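Local coordinates for nucleoprotein (Human coronavirus NL63, PDB 5EPW), which packages the viral RNA genome into a helical ribonucleocapsid and is present here as the C-terminal dimerization domain, at the interface of chains A and B. Numbering follows the deposited sequence. Chains: chain A/B, Nucleoprotein.

The three contacts lie along one two-fold symmetric dimer interface, and each recurs with the chains exchanged. Contacts 1 and 2 are about 12 Å apart between the centres of their C-alpha atoms, contacts 2 and 3 about 14 Å, and contacts 1 and 3 about 24 Å. The same helix serves two contacts: 74-79 of chain B gives B:Leu77 to contact 2, 74-80 of chain A gives A:Ala75, A:Ala76 and A:Phe79 to contact 3. Strands 82-88 and 91-103 of chain B feed contacts 1 and 2. Polar clamps at contact 1, strand pairing at contact 2 and apolar packing at contact 3 bind the chains into an intertwined dimer.

Contact 1: the interface of chains A and B. Residues chain A 45-49, 116; chain B 81-83.
A:Asn48 lays its side-chain amide against the backbone of B:Val83 and bonds to it twice. The amide oxygen A:Asn48 OD1 accepts from B:Val83 N at 2.9 Å, on a lone pair in the carbonyl plane. The amide nitrogen A:Asn48 ND2 donates to B:Val83 O, also at 2.9 Å and nearly straight (163° at the hydrogen). Both ends of the amide are thus used, which fixes its flip. A:Asn48 CG sits between its backbone N and carbonyl carbon (chi1 61°), and this turns the amide toward the strand of the other chain. A:Met49 follows with a bent chain that crosses B:Val83 at about a right angle. Its CG lies 3.6 Å from B:Val83 CG2, and its sulfur rests against B:Val83 CB.

On the other side of the strand, B:Glu82 reaches out with an extended chain. Its carboxylate oxygen OE1 takes a hydrogen bond from A:Asn46 ND2 at 2.8 Å. The donor comes from above the carboxylate plane, while OE1 lies in the amide plane of A:Asn46; the two planes are 53° apart. Water 1 bridges A:Met49 N, at 3.0 Å from the water oxygen, to B:Ser81 O.

The site joins the loop 45-49 of chain A to the start of strand 82-88 of chain B, where the first strand of the hairpin begins, just after helix 74-79.

Contact 2: the interface of chains A and B. Residues chain A 70-72, 100, 112; chain B 26, 77, 94, 96.
This is the central strand-pairing part of a two-fold homodimer interface, where the coronavirus nucleocapsid C-terminal domain joins the hairpins of both chains into one sheet. A:Met100 and B:Ile94 form an antiparallel bridge. A:Met100 N donates to B:Ile94 O at 2.9 Å, and B:Ile94 N donates to A:Met100 O at 2.8 Å.

The side chain of A:Met100 leaves this bridge and crosses B:Trp26 at about a right angle. Its methyl CE lies over the indole face, 3.5 Å from the centroid of the five-membered ring, as a CH-pi contact. The bend at chi3 (-83°) turns the methyl onto the ring, while the sulfur SD faces B:Tyr96 CE1. A:Leu70 runs alongside B:Trp26, pointing the same way, with CD2 at 3.5 Å from CZ2.

B:Tyr96 extends its phenol into chain A. The hydroxyl OH donates to A:Leu70 O at 2.8 Å, tilted 32° from the carbonyl plane, and the acceptor lies at the edge of the phenol ring. A:Phe112 brings its CE2 and CZ up to the same hydroxyl. B:Ile94 CD1 covers one face of the A:Phe112 ring, offset toward the rim.

A:Pro72 packs on the face of the B:Tyr96 ring opposite A:Phe112. Its CG meets B:Leu77 CD2 at 3.4 Å, a tight contact, and its CD packs on B:Tyr96 CE1 at 3.7 Å. Within chain B, B:Leu77 CD2 lies over that same face, offset toward the rim.

Contact 3: the interface of chains A and B. Residues chain A 75-76, 79; chain B 28-30, 40, 59.
A:Ala75, A:Ala76 and A:Phe79 lie on helix 74-80 of chain A, the two alanines with regular helical torsions, and this helix meets an extended stretch of chain B at B:Val29 and B:Pro30.

The methyl of A:Ala75 points into chain B between two residues. A:Ala75 CB lies 3.6 Å from B:Val59 CG1 and 3.7 Å from B:Pro30 CD. The partner hides 40 Å² of A:Ala75, more than of any other residue in this patch. B:Val59 presents this branch with CG1 anti to its own carbonyl carbon (chi1 -55°).

B:Phe40 turns one face of its ring to the helix, which meets it toward the rim. Its far atom CZ is 3.7 Å from A:Ala76 CA, and CE1 lies near A:Ala76 CB at 4.0 Å. Further round the rim of the same face, B:Phe40 CD2 touches A:Phe79 CB at 3.7 Å. The phenyl therefore spans one turn of the helix, from A:Ala76 to A:Phe79.

A:Phe79 turns its own ring away from B:Phe40 and toward B:Pro30. The two side chains cross at a slant, and A:Phe79 CE2 is 3.9 Å from B:Pro30 CG. B:Pro30 thus touches both A:Ala75, through CD, and A:Phe79, through CG.

In the fold, helix 74-80 runs directly into strand 81-88 of chain A. Here it docks on chain B, against the segment after 3-10 helix 25-27, the loop holding B:Phe40, and 3-10 helix 58-60.

Contact 1: the interface of chains A and B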
loop_
_atom_site.group_PDB
_atom_site.type_symbol
_atom_site.label_atom_id
_atom_site.label_comp_id
_atom_site.label_asym_id
_atom_site.label_seq_id
_atom_site.Cartn_x
_atom_site.Cartn_y
_atom_site.Cartn_z
ATOM N N PHE A 45 0.637 -9.618 16.308
ATOM C CA PHE A 45 1.937 -9.398 15.731
ATOM C C PHE A 45 1.987 -9.324 14.197
ATOM O O PHE A 45 2.941 -8.747 13.652
ATOM C CB PHE A 45 3.059 -10.324 16.247
ATOM C CG PHE A 45 2.951 -11.784 15.878
ATOM C CD1 PHE A 45 2.296 -12.695 16.641
ATOM C CD2 PHE A 45 3.544 -12.241 14.717
ATOM C CE1 PHE A 45 2.234 -14.048 16.302
ATOM C CE2 PHE A 45 3.460 -13.595 14.337
ATOM C CZ PHE A 45 2.763 -14.467 15.097
ATOM N N ASN A 46 0.952 -9.801 13.546
ATOM C CA ASN A 46 0.848 -9.633 12.124
ATOM C C ASN A 46 -0.031 -8.415 11.690
ATOM O O ASN A 46 -0.199 -8.182 10.471
ATOM C CB ASN A 46 0.269 -10.877 11.488
ATOM C CG ASN A 46 1.158 -12.146 11.655
ATOM O OD1 ASN A 46 0.661 -13.173 12.179
ATOM N ND2 ASN A 46 2.388 -12.049 11.342
ATOM N N HIS A 47 -0.653 -7.743 12.669
ATOM C CA HIS A 47 -1.524 -6.557 12.450
ATOM C C HIS A 47 -1.237 -5.638 13.614
ATOM O O HIS A 47 -2.022 -5.598 14.590
ATOM C CB HIS A 47 -3.005 -6.933 12.397
ATOM C CG HIS A 47 -3.299 -8.065 11.463
ATOM N ND1 HIS A 47 -3.103 -9.386 11.811
ATOM C CD2 HIS A 47 -3.733 -8.103 10.184
ATOM C CE1 HIS A 47 -3.393 -10.177 10.791
ATOM N NE2 HIS A 47 -3.861 -9.417 9.803
ATOM N N ASN A 48 -0.125 -4.927 13.569
ATOM C CA ASN A 48 0.523 -4.451 14.786
ATOM C C ASN A 48 0.472 -2.950 15.045
ATOM O O ASN A 48 1.023 -2.519 16.025
ATOM C CB ASN A 48 1.983 -4.959 14.904
ATOM C CG ASN A 48 2.885 -4.489 13.762
ATOM O OD1 ASN A 48 2.444 -4.346 12.625
ATOM N ND2 ASN A 48 4.078 -4.191 14.029
ATOM N N MET A 49 -0.105 -2.137 14.157
ATOM C CA MET A 49 -0.092 -0.681 14.381
ATOM C C MET A 49 -1.296 -0.176 15.197
ATOM O O MET A 49 -2.401 -0.546 14.974
ATOM C CB MET A 49 -0.149 0.042 12.986
ATOM C CG MET A 49 1.066 -0.212 12.102
ATOM S SD MET A 49 2.634 0.258 12.798
ATOM C CE MET A 49 2.520 2.068 12.968
ATOM N N ILE A 116 4.069 1.540 16.425
ATOM C CA ILE A 116 4.476 0.172 15.969
ATOM C C ILE A 116 4.405 -0.783 17.218
ATOM O O ILE A 116 5.142 -0.556 18.187
ATOM C CB ILE A 116 5.842 0.136 15.342
ATOM C CG1 ILE A 116 5.970 1.102 14.167
ATOM C CG2 ILE A 116 6.116 -1.338 14.962
ATOM C CD1 ILE A 116 7.317 1.167 13.518
ATOM N N SER B 81 -1.795 -4.216 8.191
ATOM C CA SER B 81 -0.459 -4.722 7.770
ATOM C C SER B 81 0.368 -5.143 8.977
ATOM O O SER B 81 0.167 -4.691 10.122
ATOM C CB SER B 81 0.360 -3.618 7.035
ATOM O OG SER B 81 -0.276 -3.147 5.831
ATOM N N GLU B 82 1.406 -5.880 8.679
ATOM C CA GLU B 82 2.507 -6.058 9.621
ATOM C C GLU B 82 3.570 -5.044 9.244
ATOM O O GLU B 82 4.120 -5.060 8.129
ATOM C CB GLU B 82 3.092 -7.505 9.560
ATOM C CG GLU B 82 4.261 -7.727 10.536
ATOM C CD GLU B 82 4.658 -9.199 10.663
ATOM O OE1 GLU B 82 3.960 -10.035 10.110
ATOM O OE2 GLU B 82 5.683 -9.436 11.350
ATOM N N VAL B 83 3.985 -4.161 10.182
ATOM C CA VAL B 83 4.920 -3.125 9.954
ATOM C C VAL B 83 6.188 -3.276 10.782
ATOM O O VAL B 83 6.073 -3.661 11.971
ATOM C CB VAL B 83 4.285 -1.734 10.271
ATOM C CG1 VAL B 83 5.317 -0.592 10.178
ATOM C CG2 VAL B 83 3.088 -1.413 9.404
HETATM O O HOH W 1 -1.345 -2.764 11.486
#

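Contact 2: the interface of chains A and B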
loop_
_atom_site.group_PDB
_atom_site.type_symbol
_atom_site.label_atom_id
_atom_site.label_comp_id
_atom_site.label_asym_id
_atom_site.label_seq_id
_atom_site.Cartn_x
_atom_site.Cartn_y
_atom_site.Cartn_z
ATOM N N LEU A 70 3.121 9.317 6.698
ATOM C CA LEU A 70 4.091 8.199 6.506
ATOM C C LEU A 70 3.431 6.940 5.966
ATOM O O LEU A 70 4.004 5.847 6.136
ATOM C CB LEU A 70 4.926 7.930 7.795
ATOM C CG LEU A 70 5.826 9.107 8.114
ATOM C CD1 LEU A 70 6.561 8.752 9.439
ATOM C CD2 LEU A 70 6.788 9.501 7.019
ATOM N N ILE A 71 2.266 7.086 5.338
ATOM C CA ILE A 71 1.568 5.929 4.694
ATOM C C ILE A 71 1.624 6.179 3.169
ATOM O O ILE A 71 1.265 7.244 2.678
ATOM C CB ILE A 71 0.172 5.772 5.114
ATOM C CG1 ILE A 71 -0.049 5.747 6.632
ATOM C CG2 ILE A 71 -0.390 4.462 4.531
ATOM C CD1 ILE A 71 -1.474 5.781 7.028
ATOM N N PRO A 72 2.124 5.175 2.371
ATOM C CA PRO A 72 2.135 5.389 0.882
ATOM C C PRO A 72 0.721 5.521 0.329
ATOM O O PRO A 72 -0.238 4.881 0.805
ATOM C CB PRO A 72 2.809 4.120 0.333
ATOM C CG PRO A 72 2.505 3.137 1.383
ATOM C CD PRO A 72 2.677 3.870 2.747
ATOM N N MET A 100 9.892 1.902 2.472
ATOM C CA MET A 100 10.152 3.373 2.298
ATOM C C MET A 100 11.295 3.814 3.198
ATOM O O MET A 100 11.382 3.344 4.323
ATOM C CB MET A 100 8.878 4.218 2.527
ATOM C CG MET A 100 8.183 3.918 3.818
ATOM S SD MET A 100 6.565 4.662 4.069
ATOM C CE MET A 100 7.064 6.278 4.658
ATOM N N PHE A 112 5.215 7.938 14.589
ATOM C CA PHE A 112 4.887 6.648 13.957
ATOM C C PHE A 112 5.554 5.454 14.631
ATOM O O PHE A 112 4.871 4.411 14.830
ATOM C CB PHE A 112 5.410 6.745 12.486
ATOM C CG PHE A 112 4.998 5.526 11.528
ATOM C CD1 PHE A 112 5.684 4.343 11.526
ATOM C CD2 PHE A 112 3.895 5.668 10.765
ATOM C CE1 PHE A 112 5.274 3.276 10.727
ATOM C CE2 PHE A 112 3.524 4.626 9.877
ATOM C CZ PHE A 112 4.240 3.460 9.882
ATOM N N TRP B 26 6.970 8.131 -1.259
ATOM C CA TRP B 26 5.744 7.469 -0.919
ATOM C C TRP B 26 4.463 8.247 -1.166
ATOM O O TRP B 26 3.375 7.714 -1.024
ATOM C CB TRP B 26 5.793 6.953 0.531
ATOM C CG TRP B 26 6.031 7.987 1.582
ATOM C CD1 TRP B 26 5.062 8.628 2.283
ATOM C CD2 TRP B 26 7.290 8.526 2.029
ATOM N NE1 TRP B 26 5.638 9.503 3.150
ATOM C CE2 TRP B 26 6.997 9.498 3.047
ATOM C CE3 TRP B 26 8.649 8.202 1.776
ATOM C CZ2 TRP B 26 8.030 10.180 3.769
ATOM C CZ3 TRP B 26 9.654 8.892 2.513
ATOM C CH2 TRP B 26 9.301 9.876 3.475
ATOM N N LEU B 77 -4.067 -0.069 4.915
ATOM C CA LEU B 77 -2.672 -0.427 4.973
ATOM C C LEU B 77 -2.101 -0.162 6.364
ATOM O O LEU B 77 -1.298 -0.975 6.856
ATOM C CB LEU B 77 -1.847 0.422 3.927
ATOM C CG LEU B 77 -0.436 -0.041 3.684
ATOM C CD1 LEU B 77 -0.455 -1.355 2.891
ATOM C CD2 LEU B 77 0.372 1.017 2.892
ATOM N N ILE B 94 11.006 1.811 6.693
ATOM C CA ILE B 94 9.730 1.233 7.188
ATOM C C ILE B 94 9.272 0.203 6.110
ATOM O O ILE B 94 9.265 0.526 4.910
ATOM C CB ILE B 94 8.602 2.262 7.328
ATOM C CG1 ILE B 94 9.037 3.419 8.324
ATOM C CG2 ILE B 94 7.388 1.601 7.918
ATOM C CD1 ILE B 94 8.153 4.667 8.354
ATOM N N TYR B 96 6.048 -2.226 5.151
ATOM C CA TYR B 96 4.675 -2.695 5.257
ATOM C C TYR B 96 4.575 -4.020 4.513
ATOM O O TYR B 96 4.903 -4.064 3.318
ATOM C CB TYR B 96 3.667 -1.719 4.662
ATOM C CG TYR B 96 3.521 -0.364 5.313
ATOM C CD1 TYR B 96 4.438 0.664 5.057
ATOM C CD2 TYR B 96 2.348 -0.101 6.069
ATOM C CE1 TYR B 96 4.190 1.933 5.573
ATOM C CE2 TYR B 96 2.091 1.188 6.574
ATOM C CZ TYR B 96 3.044 2.134 6.351
ATOM O OH TYR B 96 2.796 3.429 6.842
#

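Contact 3: the interface of chains A and B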
loop_
_atom_site.group_PDB
_atom_site.type_symbol
_atom_site.label_atom_id
_atom_site.label_comp_id
_atom_site.label_asym_id
_atom_site.label_seq_id
_atom_site.Cartn_x
_atom_site.Cartn_y
_atom_site.Cartn_z
ATOM N N ALA A 75 -0.926 4.746 -5.667
ATOM C CA ALA A 75 0.023 4.676 -6.772
ATOM C C ALA A 75 1.419 4.216 -6.397
ATOM O O ALA A 75 2.036 3.324 -6.974
ATOM C CB ALA A 75 0.139 6.014 -7.506
ATOM N N ALA A 76 1.894 4.775 -5.267
ATOM C CA ALA A 76 3.166 4.369 -4.717
ATOM C C ALA A 76 3.124 2.912 -4.251
ATOM O O ALA A 76 4.064 2.137 -4.485
ATOM C CB ALA A 76 3.559 5.348 -3.507
ATOM N N PHE A 79 3.172 0.758 -7.586
ATOM C CA PHE A 79 4.356 0.862 -8.459
ATOM C C PHE A 79 5.654 0.677 -7.672
ATOM O O PHE A 79 6.689 0.509 -8.298
ATOM C CB PHE A 79 4.357 2.190 -9.207
ATOM C CG PHE A 79 3.319 2.305 -10.282
ATOM C CD1 PHE A 79 3.398 1.432 -11.436
ATOM C CD2 PHE A 79 2.304 3.192 -10.246
ATOM C CE1 PHE A 79 2.479 1.562 -12.405
ATOM C CE2 PHE A 79 1.403 3.345 -11.278
ATOM C CZ PHE A 79 1.512 2.491 -12.398
ATOM N N ARG B 28 4.245 10.249 -4.190
ATOM C CA ARG B 28 4.217 10.640 -5.601
ATOM C C ARG B 28 3.089 10.005 -6.371
ATOM O O ARG B 28 2.675 8.862 -6.076
ATOM C CB ARG B 28 5.570 10.336 -6.229
ATOM C CG ARG B 28 6.709 11.077 -5.543
ATOM C CD ARG B 28 8.122 10.838 -6.163
ATOM N NE ARG B 28 9.094 11.514 -5.327
ATOM C CZ ARG B 28 10.343 11.151 -5.189
ATOM N NH1 ARG B 28 10.906 10.084 -5.769
ATOM N NH2 ARG B 28 11.065 11.810 -4.282
ATOM N N VAL B 29 2.583 10.700 -7.383
ATOM C CA VAL B 29 1.514 10.237 -8.200
ATOM C C VAL B 29 2.012 10.365 -9.647
ATOM O O VAL B 29 2.150 11.485 -10.186
ATOM C CB VAL B 29 0.197 11.045 -8.004
ATOM C CG1 VAL B 29 -0.838 10.564 -8.982
ATOM C CG2 VAL B 29 -0.271 10.969 -6.571
ATOM N N PRO B 30 2.394 9.232 -10.294
ATOM C CA PRO B 30 2.961 9.285 -11.660
ATOM C C PRO B 30 1.905 9.554 -12.745
ATOM O O PRO B 30 0.792 9.052 -12.670
ATOM C CB PRO B 30 3.596 7.898 -11.802
ATOM C CG PRO B 30 2.617 7.069 -11.049
ATOM C CD PRO B 30 2.323 7.849 -9.789
ATOM N N PHE B 40 9.612 6.704 -9.308
ATOM C CA PHE B 40 9.974 5.575 -8.535
ATOM C C PHE B 40 11.283 4.992 -9.033
ATOM O O PHE B 40 12.350 5.441 -8.641
ATOM C CB PHE B 40 8.784 4.588 -8.438
ATOM C CG PHE B 40 7.497 5.221 -7.980
ATOM C CD1 PHE B 40 7.399 5.784 -6.746
ATOM C CD2 PHE B 40 6.376 5.252 -8.760
ATOM C CE1 PHE B 40 6.172 6.355 -6.317
ATOM C CE2 PHE B 40 5.149 5.856 -8.356
ATOM C CZ PHE B 40 5.110 6.447 -7.115
ATOM N N VAL B 59 -0.912 6.784 -13.252
ATOM C CA VAL B 59 -2.354 6.755 -12.928
ATOM C C VAL B 59 -3.282 7.189 -14.072
ATOM O O VAL B 59 -4.468 6.962 -14.000
ATOM C CB VAL B 59 -2.650 7.515 -11.632
ATOM C CG1 VAL B 59 -1.786 6.963 -10.445
ATOM C CG2 VAL B 59 -2.553 9.033 -11.828
#